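Local coordinates for protein putative tetR family transcriptional regulator (Streptomyces coelicolor A3, PDB 2Q24) that probably binds DNA and regulates transcription as a dimeric member of the TetR family, at residues P85-L90 with A143-S148; A89-T94 with L181-L186; R96-A101 with A160-T165; L128-L133 with R151-F156. All blocks are in the same frame, centred on the assembly; numbering follows the deposited sequence.

Contact 1: P85-L90 with A143-S148; sequences PPAEAL and AGEIRS
Ala87 and Glu145 bring their CA atoms to 6.1 Å where the start of helix 86-106, with Pro85 as its N-cap residue, faces the turn leaving helix 125-142, which ends in a Schellman motif with Gly144 at positive phi. Glu145 has the largest share of the contact. Its CG lies anti to the carbonyl carbon (chi1 -72°) and the chain runs out extended, carrying the carboxylate to the first helical turn. There OE1 accepts the backbone N-H of Ala87 at 2.9 Å between N and OE1; the bond is nearly straight (168°) and meets the oxygen almost in line with its C-O bond. The same OE1 accepts a second hydrogen bond, from a water 2.8 Å away, and that water accepts a weak bond from Glu88 N. An acid placed beside the N-terminal end of a helix like this would probably be favoured in its charged form. The contact thus ties the loop between helices 125-142 and 152-165 to the beginning of helix 86-106 in the SbtR-like C-terminal domain. Pro86 lies crosswise to the Glu145 chain, its CD 3.4 Å from Glu145 OE1, while its CG meets Ala143 CB at 3.8 Å. Deeper in, Ala87 CB approaches Ile146 CG2 at 4.4 Å, and Leu90 CD2 faces Ile146 CD1 at 4.5 Å. Pro86 also packs on Ala139 and Ile146 on Ala140, both of helix 125-142.

Contact 2: A89-T94 with L181-L186; sequences ALRAWT and LVLDGL
Leu183 is the apolar centre, pushing its two methyls between Leu90, Arg91 and Thr94. Its CD2 lies 4.0 Å from Leu90 CG, the two leucines sliding past each other in opposite directions. Leu90 CD2 also meets Leu186 CD1 tip to tip at 3.7 Å. In the Arg91 conformer described here, one of two, Leu183 CD1 covers the guanidinium, 3.5 Å above the plane and over its centre. The Arg91 chain bends at chi3 (-43°), turning NE off the line of the extended first part. Helices 86-106 and 172-185 run nearly antiparallel here, at 149° with axes 11.3 Å apart, within the all-helical C-terminal domain of a TetR-family regulator. The charged links lie on the partly exposed side. Arg91 NH1 forms a salt bridge with Asp180. Its NH2 donates to a water 2.9 Å away, lying in the guanidinium plane, and this water donates in turn to Asp184 OD1. Buried and within its own helix, Thr94 OG1 donates to Arg91 O at 2.8 Å, while lying 4.1 Å from Leu183 CD1. An alanine in place of Thr94 would probably leave Arg91 O without this hydroxyl bond and open a small gap beside the Leu183 methyl.

Contact 3: R96-A101 with A160-T165; sequences RFIDYA and AGIALT
Ala101 N donates to Phe97 O at 2.8 Å, a backbone bond of helix 86-106 that joins two of the residues touching helix 152-165; no hydrogen bond crosses between the two segments. Ala101 CB presses on Ala163 CB at 3.3 Å, tighter than usual van der Waals contact. Small side chains at both places allow the close approach: the Ile98 and Ala163 CA atoms are 5.7 Å apart, the helix axes pass at 9.1 Å, and the segments cross at -52°. Ile98 packs beside the alanine pair. Its CG1 is anti to the carbonyl carbon, and chi2 of -71° folds CD1 toward the other helix, where it comes within 3.6 Å of Ala163 N. The same methyl meets Ile162 CG2 at 3.8 Å, the two isoleucines crossing at about a right angle. This is helix-on-helix packing inside the C-terminal domain of the TetR-type fold, close to the centre of the chain. The Phe97 ring, too, comes obliquely to the backbone of Ala160, whose CB points away; ring atom CE2 is 3.7 Å from Ala160 N. Tyr100 CD2 lies over one face of that ring, offset toward the rim, and Phe156 meets Phe97 edge-to-face. Beyond the crossing, Ile162 also packs on Ala175, Leu178 and Leu179 of helix 172-185, while the Tyr100 hydroxyl is hydrogen-bonded to that of Tyr66 in helix 58-75.

Contact 4: L128-L133 with R151-F156; sequences LIQSAL and RSTDMF
Phe156 holds CG anti to its backbone N, whereas Gln130 holds CG anti to its carbonyl carbon (chi1 -79°), and the extended chain beyond CG carries Gln130 CD on outward. Gln130 OE1 lies 3.7 Å above one face of the Phe156 ring, offset toward the rim, with amide and ring planes 78° apart. Gln130 CG touches ring atom CD1 at 3.5 Å. At the ring edge stands Ile129, its CG2 3.5 Å from Phe156 CE1. Helices 125-142 and 152-165 cross steeply here, at 109° with axes 9.1 Å apart, within the all-helical C-terminal domain of this TetR-family protein; Arg151 is the N-cap residue of the second. An alanine in place of Phe156 would probably leave a gap between Ile129 and Gln130, the latter's amide freer to turn. Leu133 works into the backbone of the same helical turn: its CD2 reaches Phe156 N at 3.5 Å and Ser152 O at 3.6 Å. Leu133 also crosses Met155, present as selenomethionine, at about a right angle, Leu133 CD1 3.9 Å from Met155 CG. In the conformer described, one of two, Ser152 OG is hydrogen-bonded to Thr134 OG1. Elsewhere on helix 125-142, Leu128 and Ser131 pack on Asp75 of the second subunit.

In the fold
Helix 86-106 takes part in contacts 1, 2 and 3 along its length, meeting in turn a loop, helix 172-185 and helix 152-165. Contact 4 adds helix 125-142, crossing helix 152-165. Contacts 2 and 3 are buried; contacts 1 and 4 are only partly so. Contact 1, about 21 Å from the chain's centre, adds a carboxylate and a water to its apolar packing, while contact 3, about 8 Å from it, has no hydrogen bond between its segments and relies on van der Waals packing. Contact 2 combines a leucine core with a charged margin. Leu90 belongs to contacts 1 and 2 and also touches Leu133 of contact 4; Phe97 and Ile129 similarly join contacts 3 and 4.

Contact 1: P85-L90 with A143-S148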
loop_
_atom_site.group_PDB
_atom_site.type_symbol
_atom_site.label_atom_id
_atom_site.label_comp_id
_atom_site.label_asym_id
_atom_site.label_seq_id
_atom_site.Cartn_x
_atom_site.Cartn_y
_atom_site.Cartn_z
ATOM N N PRO B 85 22.357 -7.828 -2.163
ATOM C CA PRO B 85 22.030 -9.245 -1.957
ATOM C C PRO B 85 20.811 -9.282 -1.033
ATOM O O PRO B 85 20.628 -8.366 -0.191
ATOM C CB PRO B 85 23.246 -9.774 -1.199
ATOM C CG PRO B 85 24.348 -8.788 -1.462
ATOM C CD PRO B 85 23.694 -7.477 -1.639
ATOM N N PRO B 86 19.907 -10.271 -1.227
ATOM C CA PRO B 86 18.604 -10.142 -0.590
ATOM C C PRO B 86 18.567 -10.079 0.921
ATOM O O PRO B 86 17.755 -9.310 1.439
ATOM C CB PRO B 86 17.786 -11.322 -1.137
ATOM C CG PRO B 86 18.780 -12.265 -1.679
ATOM C CD PRO B 86 19.983 -11.437 -2.125
ATOM N N ALA B 87 19.443 -10.794 1.631
ATOM C CA ALA B 87 19.476 -10.639 3.100
ATOM C C ALA B 87 19.904 -9.228 3.533
ATOM O O ALA B 87 19.416 -8.720 4.529
ATOM C CB ALA B 87 20.390 -11.721 3.769
ATOM N N GLU B 88 20.813 -8.615 2.777
ATOM C CA GLU B 88 21.189 -7.215 3.022
ATOM C C GLU B 88 20.096 -6.260 2.600
ATOM O O GLU B 88 19.890 -5.239 3.278
ATOM C CB GLU B 88 22.481 -6.908 2.288
ATOM C CG GLU B 88 23.667 -7.588 2.936
ATOM C CD GLU B 88 24.999 -7.220 2.295
ATOM O OE1 GLU B 88 25.161 -6.112 1.710
ATOM O OE2 GLU B 88 25.926 -8.065 2.372
ATOM N N ALA B 89 19.389 -6.553 1.502
ATOM C CA ALA B 89 18.127 -5.790 1.243
ATOM C C ALA B 89 17.156 -5.832 2.445
ATOM O O ALA B 89 16.652 -4.783 2.912
ATOM C CB ALA B 89 17.414 -6.231 -0.091
ATOM N N LEU B 90 16.838 -7.046 2.927
ATOM C CA LEU B 90 16.031 -7.211 4.134
ATOM C C LEU B 90 16.557 -6.360 5.311
ATOM O O LEU B 90 15.806 -5.568 5.873
ATOM C CB LEU B 90 15.937 -8.728 4.476
ATOM C CG LEU B 90 15.239 -9.053 5.793
ATOM C CD1 LEU B 90 13.717 -8.583 5.710
ATOM C CD2 LEU B 90 15.401 -10.597 5.922
ATOM N N ALA B 143 17.548 -17.560 -2.072
ATOM C CA ALA B 143 18.973 -17.459 -2.304
ATOM C C ALA B 143 19.799 -18.238 -1.274
ATOM O O ALA B 143 21.025 -18.252 -1.330
ATOM C CB ALA B 143 19.409 -15.967 -2.351
ATOM N N GLY B 144 19.112 -18.901 -0.352
ATOM C CA GLY B 144 19.738 -19.632 0.729
ATOM C C GLY B 144 20.381 -18.767 1.795
ATOM O O GLY B 144 21.165 -19.280 2.592
ATOM N N GLU B 145 20.053 -17.467 1.831
ATOM C CA GLU B 145 20.748 -16.546 2.728
ATOM C C GLU B 145 20.067 -16.443 4.077
ATOM O O GLU B 145 20.665 -15.918 5.027
ATOM C CB GLU B 145 20.845 -15.144 2.076
ATOM C CG GLU B 145 21.852 -15.143 0.915
ATOM C CD GLU B 145 21.967 -13.787 0.192
ATOM O OE1 GLU B 145 21.371 -12.786 0.656
ATOM O OE2 GLU B 145 22.643 -13.751 -0.854
ATOM N N ILE B 146 18.791 -16.835 4.119
ATOM C CA ILE B 146 18.064 -16.992 5.375
ATOM C C ILE B 146 17.319 -18.310 5.365
ATOM O O ILE B 146 17.069 -18.924 4.287
ATOM C CB ILE B 146 17.040 -15.837 5.686
ATOM C CG1 ILE B 146 15.949 -15.755 4.617
ATOM C CG2 ILE B 146 17.782 -14.500 5.926
ATOM C CD1 ILE B 146 14.693 -14.931 5.091
ATOM N N ARG B 147 16.939 -18.755 6.556
ATOM C CA ARG B 147 16.012 -19.878 6.699
ATOM C C ARG B 147 14.698 -19.551 6.015
ATOM O O ARG B 147 14.339 -18.381 5.801
ATOM C CB ARG B 147 15.756 -20.185 8.186
ATOM C CG ARG B 147 15.171 -18.992 8.918
ATOM C CD ARG B 147 15.398 -19.082 10.443
ATOM N NE ARG B 147 14.650 -20.232 11.011
ATOM C CZ ARG B 147 14.608 -20.502 12.309
ATOM N NH1 ARG B 147 15.300 -19.746 13.189
ATOM N NH2 ARG B 147 13.882 -21.545 12.728
ATOM N N SER B 148 13.960 -20.598 5.674
ATOM C CA SER B 148 12.716 -20.397 4.919
ATOM C C SER B 148 11.460 -20.655 5.768
ATOM O O SER B 148 10.322 -20.564 5.256
ATOM C CB SER B 148 12.687 -21.331 3.702
ATOM O OG SER B 148 12.730 -22.664 4.157
HETATM O O HOH W 1 23.076 -10.916 1.884
#

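Contact 2: A89-T94 with L181-L186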
loop_
_atom_site.group_PDB
_atom_site.type_symbol
_atom_site.label_atom_id
_atom_site.label_comp_id
_atom_site.label_asym_id
_atom_site.label_seq_id
_atom_site.Cartn_x
_atom_site.Cartn_y
_atom_site.Cartn_z
ATOM N N ALA B 89 19.389 -6.553 1.502
ATOM C CA ALA B 89 18.127 -5.790 1.243
ATOM C C ALA B 89 17.156 -5.832 2.445
ATOM O O ALA B 89 16.652 -4.783 2.912
ATOM C CB ALA B 89 17.414 -6.231 -0.091
ATOM N N LEU B 90 16.838 -7.046 2.927
ATOM C CA LEU B 90 16.031 -7.211 4.134
ATOM C C LEU B 90 16.557 -6.360 5.311
ATOM O O LEU B 90 15.806 -5.568 5.873
ATOM C CB LEU B 90 15.937 -8.728 4.476
ATOM C CG LEU B 90 15.239 -9.053 5.793
ATOM C CD1 LEU B 90 13.717 -8.583 5.710
ATOM C CD2 LEU B 90 15.401 -10.597 5.922
ATOM N N ARG B 91 17.856 -6.439 5.609
ATOM C CA ARG B 91 18.452 -5.664 6.695
ATOM C C ARG B 91 18.231 -4.152 6.522
ATOM O O ARG B 91 17.820 -3.476 7.448
ATOM C CB ARG B 91 19.964 -5.993 6.803
ATOM C CG ARG B 91 20.790 -5.081 7.740
ATOM C CD ARG B 91 22.223 -5.599 7.958
ATOM N NE ARG B 91 22.292 -7.062 8.176
ATOM C CZ ARG B 91 22.324 -7.697 9.361
ATOM N NH1 ARG B 91 22.322 -7.047 10.515
ATOM N NH2 ARG B 91 22.370 -9.007 9.380
ATOM N N ALA B 92 18.539 -3.624 5.321
ATOM C CA ALA B 92 18.352 -2.170 5.081
ATOM C C ALA B 92 16.904 -1.796 5.263
ATOM O O ALA B 92 16.563 -0.778 5.896
ATOM C CB ALA B 92 18.861 -1.761 3.702
ATOM N N TRP B 93 16.013 -2.628 4.742
ATOM C CA TRP B 93 14.585 -2.326 4.865
ATOM C C TRP B 93 14.073 -2.373 6.305
ATOM O O TRP B 93 13.231 -1.584 6.701
ATOM C CB TRP B 93 13.789 -3.305 3.982
ATOM C CG TRP B 93 12.293 -2.976 3.907
ATOM C CD1 TRP B 93 11.655 -2.178 2.975
ATOM C CD2 TRP B 93 11.296 -3.452 4.796
ATOM N NE1 TRP B 93 10.290 -2.141 3.248
ATOM C CE2 TRP B 93 10.044 -2.906 4.368
ATOM C CE3 TRP B 93 11.331 -4.280 5.939
ATOM C CZ2 TRP B 93 8.841 -3.213 5.011
ATOM C CZ3 TRP B 93 10.104 -4.585 6.602
ATOM C CH2 TRP B 93 8.889 -4.023 6.145
ATOM N N THR B 94 14.548 -3.299 7.107
ATOM C CA THR B 94 14.135 -3.348 8.487
ATOM C C THR B 94 14.476 -2.059 9.260
ATOM O O THR B 94 13.768 -1.673 10.116
ATOM C CB THR B 94 14.667 -4.590 9.236
ATOM O OG1 THR B 94 16.065 -4.527 9.378
ATOM C CG2 THR B 94 14.227 -5.850 8.590
ATOM N N LEU B 181 20.172 -8.982 16.176
ATOM C CA LEU B 181 19.834 -10.217 16.879
ATOM C C LEU B 181 18.732 -10.930 16.124
ATOM O O LEU B 181 18.803 -12.148 15.899
ATOM C CB LEU B 181 19.382 -9.938 18.313
ATOM C CG LEU B 181 18.908 -11.112 19.144
ATOM C CD1 LEU B 181 19.998 -12.188 19.330
ATOM C CD2 LEU B 181 18.480 -10.569 20.491
ATOM N N VAL B 182 17.721 -10.169 15.715
ATOM C CA VAL B 182 16.561 -10.768 14.964
ATOM C C VAL B 182 17.018 -11.315 13.612
ATOM O O VAL B 182 16.672 -12.440 13.252
ATOM C CB VAL B 182 15.429 -9.726 14.779
ATOM C CG1 VAL B 182 14.429 -10.199 13.738
ATOM C CG2 VAL B 182 14.737 -9.512 16.132
ATOM N N LEU B 183 17.837 -10.545 12.888
ATOM C CA LEU B 183 18.367 -11.022 11.603
ATOM C C LEU B 183 19.262 -12.235 11.781
ATOM O O LEU B 183 19.222 -13.153 10.949
ATOM C CB LEU B 183 19.066 -9.909 10.800
ATOM C CG LEU B 183 18.035 -8.796 10.443
ATOM C CD1 LEU B 183 18.787 -7.567 10.025
ATOM C CD2 LEU B 183 17.074 -9.234 9.375
ATOM N N ASP B 184 20.012 -12.282 12.886
ATOM C CA ASP B 184 20.793 -13.497 13.202
ATOM C C ASP B 184 19.917 -14.727 13.483
ATOM O O ASP B 184 20.317 -15.855 13.159
ATOM C CB ASP B 184 21.769 -13.266 14.353
ATOM C CG ASP B 184 22.964 -12.440 13.929
ATOM O OD1 ASP B 184 23.149 -12.209 12.692
ATOM O OD2 ASP B 184 23.660 -11.966 14.839
ATOM N N GLY B 185 18.728 -14.525 14.041
ATOM C CA GLY B 185 17.773 -15.651 14.228
ATOM C C GLY B 185 17.337 -16.231 12.863
ATOM O O GLY B 185 16.836 -17.362 12.806
ATOM N N LEU B 186 17.523 -15.446 11.778
ATOM C CA LEU B 186 17.099 -15.875 10.439
ATOM C C LEU B 186 18.187 -16.699 9.764
ATOM O O LEU B 186 17.967 -17.243 8.682
ATOM C CB LEU B 186 16.815 -14.647 9.544
ATOM C CG LEU B 186 15.583 -13.833 10.001
ATOM C CD1 LEU B 186 15.386 -12.690 8.995
ATOM C CD2 LEU B 186 14.301 -14.668 10.183
HETATM O O HOH W 2 23.043 -9.454 12.160
#

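Contact 3: R96-A101 with A160-T165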
loop_
_atom_site.group_PDB
_atom_site.type_symbol
_atom_site.label_atom_id
_atom_site.label_comp_id
_atom_site.label_asym_id
_atom_site.label_seq_id
_atom_site.Cartn_x
_atom_site.Cartn_y
_atom_site.Cartn_z
ATOM N N ARG B 96 14.401 0.871 7.798
ATOM C CA ARG B 96 13.328 1.766 7.303
ATOM C C ARG B 96 12.010 1.454 7.995
ATOM O O ARG B 96 11.223 2.360 8.295
ATOM C CB ARG B 96 13.166 1.669 5.761
ATOM C CG ARG B 96 14.432 2.114 4.977
ATOM C CD ARG B 96 14.852 3.531 5.357
ATOM N NE ARG B 96 13.976 4.506 4.767
ATOM C CZ ARG B 96 13.565 5.640 5.345
ATOM N NH1 ARG B 96 13.908 5.976 6.595
ATOM N NH2 ARG B 96 12.782 6.447 4.641
ATOM N N PHE B 97 11.762 0.180 8.253
ATOM C CA PHE B 97 10.580 -0.183 9.038
ATOM C C PHE B 97 10.646 0.475 10.421
ATOM O O PHE B 97 9.632 1.047 10.880
ATOM C CB PHE B 97 10.456 -1.703 9.227
ATOM C CG PHE B 97 9.253 -2.082 10.072
ATOM C CD1 PHE B 97 8.027 -2.321 9.474
ATOM C CD2 PHE B 97 9.353 -2.122 11.457
ATOM C CE1 PHE B 97 6.919 -2.647 10.273
ATOM C CE2 PHE B 97 8.251 -2.403 12.247
ATOM C CZ PHE B 97 7.058 -2.682 11.670
ATOM N N ILE B 98 11.796 0.363 11.118
ATOM C CA ILE B 98 11.880 0.979 12.457
ATOM C C ILE B 98 11.686 2.483 12.357
ATOM O O ILE B 98 11.023 3.070 13.212
ATOM C CB ILE B 98 13.194 0.612 13.216
ATOM C CG1 ILE B 98 13.157 -0.869 13.508
ATOM C CG2 ILE B 98 13.339 1.400 14.574
ATOM C CD1 ILE B 98 12.134 -1.277 14.574
ATOM N N ASP B 99 12.225 3.103 11.298
ATOM C CA ASP B 99 12.021 4.570 11.046
ATOM C C ASP B 99 10.509 4.905 10.946
ATOM O O ASP B 99 10.026 5.872 11.555
ATOM C CB ASP B 99 12.677 4.994 9.741
ATOM C CG ASP B 99 14.223 4.980 9.786
ATOM O OD1 ASP B 99 14.832 5.059 10.878
ATOM O OD2 ASP B 99 14.805 4.947 8.669
ATOM N N TYR B 100 9.785 4.093 10.182
ATOM C CA TYR B 100 8.322 4.181 10.019
ATOM C C TYR B 100 7.583 3.969 11.350
ATOM O O TYR B 100 6.694 4.740 11.717
ATOM C CB TYR B 100 7.875 3.135 8.993
ATOM C CG TYR B 100 6.470 2.651 9.232
ATOM C CD1 TYR B 100 5.374 3.455 8.949
ATOM C CD2 TYR B 100 6.242 1.385 9.817
ATOM C CE1 TYR B 100 4.071 3.012 9.218
ATOM C CE2 TYR B 100 4.934 0.933 10.063
ATOM C CZ TYR B 100 3.867 1.765 9.786
ATOM O OH TYR B 100 2.574 1.322 10.026
ATOM N N ALA B 101 7.950 2.911 12.073
ATOM C CA ALA B 101 7.246 2.575 13.330
ATOM C C ALA B 101 7.482 3.610 14.450
ATOM O O ALA B 101 6.594 3.886 15.282
ATOM C CB ALA B 101 7.667 1.148 13.763
ATOM N N ALA B 160 8.066 -4.592 15.167
ATOM C CA ALA B 160 7.145 -3.739 15.925
ATOM C C ALA B 160 7.595 -3.655 17.372
ATOM O O ALA B 160 7.526 -2.591 17.958
ATOM C CB ALA B 160 5.745 -4.251 15.868
ATOM N N GLY B 161 8.037 -4.787 17.923
ATOM C CA GLY B 161 8.453 -4.817 19.311
ATOM C C GLY B 161 9.690 -3.969 19.565
ATOM O O GLY B 161 9.801 -3.283 20.590
ATOM N N ILE B 162 10.629 -4.027 18.623
ATOM C CA ILE B 162 11.862 -3.222 18.712
ATOM C C ILE B 162 11.484 -1.746 18.701
ATOM O O ILE B 162 12.017 -0.963 19.466
ATOM C CB ILE B 162 12.814 -3.531 17.530
ATOM C CG1 ILE B 162 13.266 -5.007 17.693
ATOM C CG2 ILE B 162 14.066 -2.580 17.528
ATOM C CD1 ILE B 162 14.130 -5.518 16.565
ATOM N N ALA B 163 10.579 -1.369 17.812
ATOM C CA ALA B 163 10.092 0.064 17.779
ATOM C C ALA B 163 9.457 0.522 19.077
ATOM O O ALA B 163 9.699 1.644 19.582
ATOM C CB ALA B 163 9.121 0.249 16.610
ATOM N N LEU B 164 8.704 -0.373 19.711
ATOM C CA LEU B 164 8.109 -0.025 20.992
ATOM C C LEU B 164 9.102 0.077 22.143
ATOM O O LEU B 164 8.926 0.916 23.023
ATOM C CB LEU B 164 7.013 -1.024 21.371
ATOM C CG LEU B 164 5.805 -1.075 20.441
ATOM C CD1 LEU B 164 4.981 -2.289 20.849
ATOM C CD2 LEU B 164 4.963 0.209 20.566
ATOM N N THR B 165 10.135 -0.757 22.160
ATOM C CA THR B 165 11.070 -0.710 23.268
ATOM C C THR B 165 12.187 0.310 23.072
ATOM O O THR B 165 12.772 0.789 24.049
ATOM C CB THR B 165 11.757 -2.082 23.502
ATOM O OG1 THR B 165 12.422 -2.482 22.315
ATOM C CG2 THR B 165 10.725 -3.167 23.900
#

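Contact 4: L128-L133 with R151-F156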
loop_
_atom_site.group_PDB
_atom_site.type_symbol
_atom_site.label_atom_id
_atom_site.label_comp_id
_atom_site.label_asym_id
_atom_site.label_seq_id
_atom_site.Cartn_x
_atom_site.Cartn_y
_atom_site.Cartn_z
ATOM N N LEU B 128 -0.093 -4.402 3.473
ATOM C CA LEU B 128 0.884 -3.921 2.472
ATOM C C LEU B 128 2.318 -4.138 3.005
ATOM O O LEU B 128 3.213 -4.631 2.293
ATOM C CB LEU B 128 0.655 -2.426 2.196
ATOM C CG LEU B 128 -0.619 -2.030 1.425
ATOM C CD1 LEU B 128 -0.815 -0.501 1.528
ATOM C CD2 LEU B 128 -0.461 -2.442 -0.020
ATOM N N ILE B 129 2.523 -3.759 4.271
ATOM C CA ILE B 129 3.877 -3.834 4.841
ATOM C C ILE B 129 4.261 -5.282 5.089
ATOM O O ILE B 129 5.381 -5.686 4.823
ATOM C CB ILE B 129 3.947 -3.101 6.164
ATOM C CG1 ILE B 129 3.803 -1.590 5.906
ATOM C CG2 ILE B 129 5.306 -3.430 6.852
ATOM C CD1 ILE B 129 3.489 -0.790 7.172
ATOM N N GLN B 130 3.334 -6.069 5.575
ATOM C CA GLN B 130 3.619 -7.539 5.670
ATOM C C GLN B 130 3.992 -8.170 4.322
ATOM O O GLN B 130 4.879 -9.056 4.233
ATOM C CB GLN B 130 2.489 -8.270 6.359
ATOM C CG GLN B 130 2.619 -8.072 7.878
ATOM C CD GLN B 130 1.505 -8.722 8.722
ATOM O OE1 GLN B 130 1.405 -8.519 9.954
ATOM N NE2 GLN B 130 0.679 -9.490 8.070
ATOM N N SER B 131 3.357 -7.706 3.242
ATOM C CA SER B 131 3.670 -8.253 1.931
ATOM C C SER B 131 5.039 -7.836 1.457
ATOM O O SER B 131 5.725 -8.614 0.812
ATOM C CB SER B 131 2.588 -7.855 0.920
ATOM O OG SER B 131 2.755 -8.557 -0.309
ATOM N N ALA B 132 5.454 -6.613 1.810
ATOM C CA ALA B 132 6.806 -6.112 1.456
ATOM C C ALA B 132 7.836 -6.988 2.163
ATOM O O ALA B 132 8.854 -7.388 1.601
ATOM C CB ALA B 132 6.943 -4.655 1.919
ATOM N N LEU B 133 7.561 -7.263 3.430
ATOM C CA LEU B 133 8.383 -8.176 4.190
ATOM C C LEU B 133 8.432 -9.574 3.558
ATOM O O LEU B 133 9.493 -10.160 3.436
ATOM C CB LEU B 133 7.826 -8.251 5.584
ATOM C CG LEU B 133 8.664 -8.727 6.739
ATOM C CD1 LEU B 133 10.142 -8.240 6.714
ATOM C CD2 LEU B 133 7.932 -8.309 8.071
ATOM N N ARG B 151 7.627 -16.933 9.504
ATOM C CA ARG B 151 6.429 -16.299 8.994
ATOM C C ARG B 151 6.628 -14.778 8.958
ATOM O O ARG B 151 7.170 -14.219 9.893
ATOM C CB ARG B 151 5.233 -16.656 9.911
ATOM C CG ARG B 151 5.211 -18.133 10.509
ATOM C CD ARG B 151 3.779 -18.635 10.743
ATOM N NE ARG B 151 3.537 -19.737 11.706
ATOM C CZ ARG B 151 4.271 -20.838 11.914
ATOM N NH1 ARG B 151 5.370 -21.109 11.240
ATOM N NH2 ARG B 151 3.874 -21.712 12.842
ATOM N N SER B 152 6.174 -14.121 7.886
ATOM C CA SER B 152 6.308 -12.685 7.807
ATOM C C SER B 152 5.462 -11.963 8.881
ATOM O O SER B 152 5.836 -10.893 9.324
ATOM C CB SER B 152 6.026 -12.170 6.378
ATOM O OG SER B 152 4.838 -12.734 5.877
ATOM N N THR B 153 4.359 -12.557 9.318
ATOM C CA THR B 153 3.584 -11.893 10.380
ATOM C C THR B 153 4.376 -11.885 11.718
ATOM O O THR B 153 4.234 -10.981 12.568
ATOM C CB THR B 153 2.196 -12.499 10.548
ATOM O OG1 THR B 153 1.525 -11.796 11.597
ATOM C CG2 THR B 153 2.287 -13.918 10.899
ATOM N N ASP B 154 5.188 -12.920 11.897
ATOM C CA ASP B 154 6.018 -12.996 13.099
ATOM C C ASP B 154 7.164 -12.008 12.997
ATOM O O ASP B 154 7.501 -11.326 13.952
ATOM C CB ASP B 154 6.572 -14.419 13.308
ATOM C CG ASP B 154 5.533 -15.397 13.770
ATOM O OD1 ASP B 154 4.436 -14.998 14.240
ATOM O OD2 ASP B 154 5.841 -16.596 13.698
HETATM N N MSE B 155 7.773 -11.903 11.820
HETATM C CA MSE B 155 8.832 -10.938 11.648
HETATM C C MSE B 155 8.266 -9.523 11.846
HETATM O O MSE B 155 8.911 -8.629 12.407
HETATM C CB MSE B 155 9.459 -11.115 10.254
HETATM C CG MSE B 155 10.645 -10.282 10.037
HETATM SE SE MSE B 155 12.178 -10.929 11.231
HETATM C CE MSE B 155 13.410 -9.627 10.460
ATOM N N PHE B 156 7.053 -9.293 11.335
ATOM C CA PHE B 156 6.470 -7.983 11.540
ATOM C C PHE B 156 6.369 -7.663 13.050
ATOM O O PHE B 156 6.685 -6.568 13.513
ATOM C CB PHE B 156 5.094 -7.925 10.875
ATOM C CG PHE B 156 4.439 -6.562 10.942
ATOM C CD1 PHE B 156 4.372 -5.746 9.787
ATOM C CD2 PHE B 156 3.823 -6.114 12.103
ATOM C CE1 PHE B 156 3.708 -4.526 9.819
ATOM C CE2 PHE B 156 3.191 -4.862 12.149
ATOM C CZ PHE B 156 3.171 -4.051 10.974
#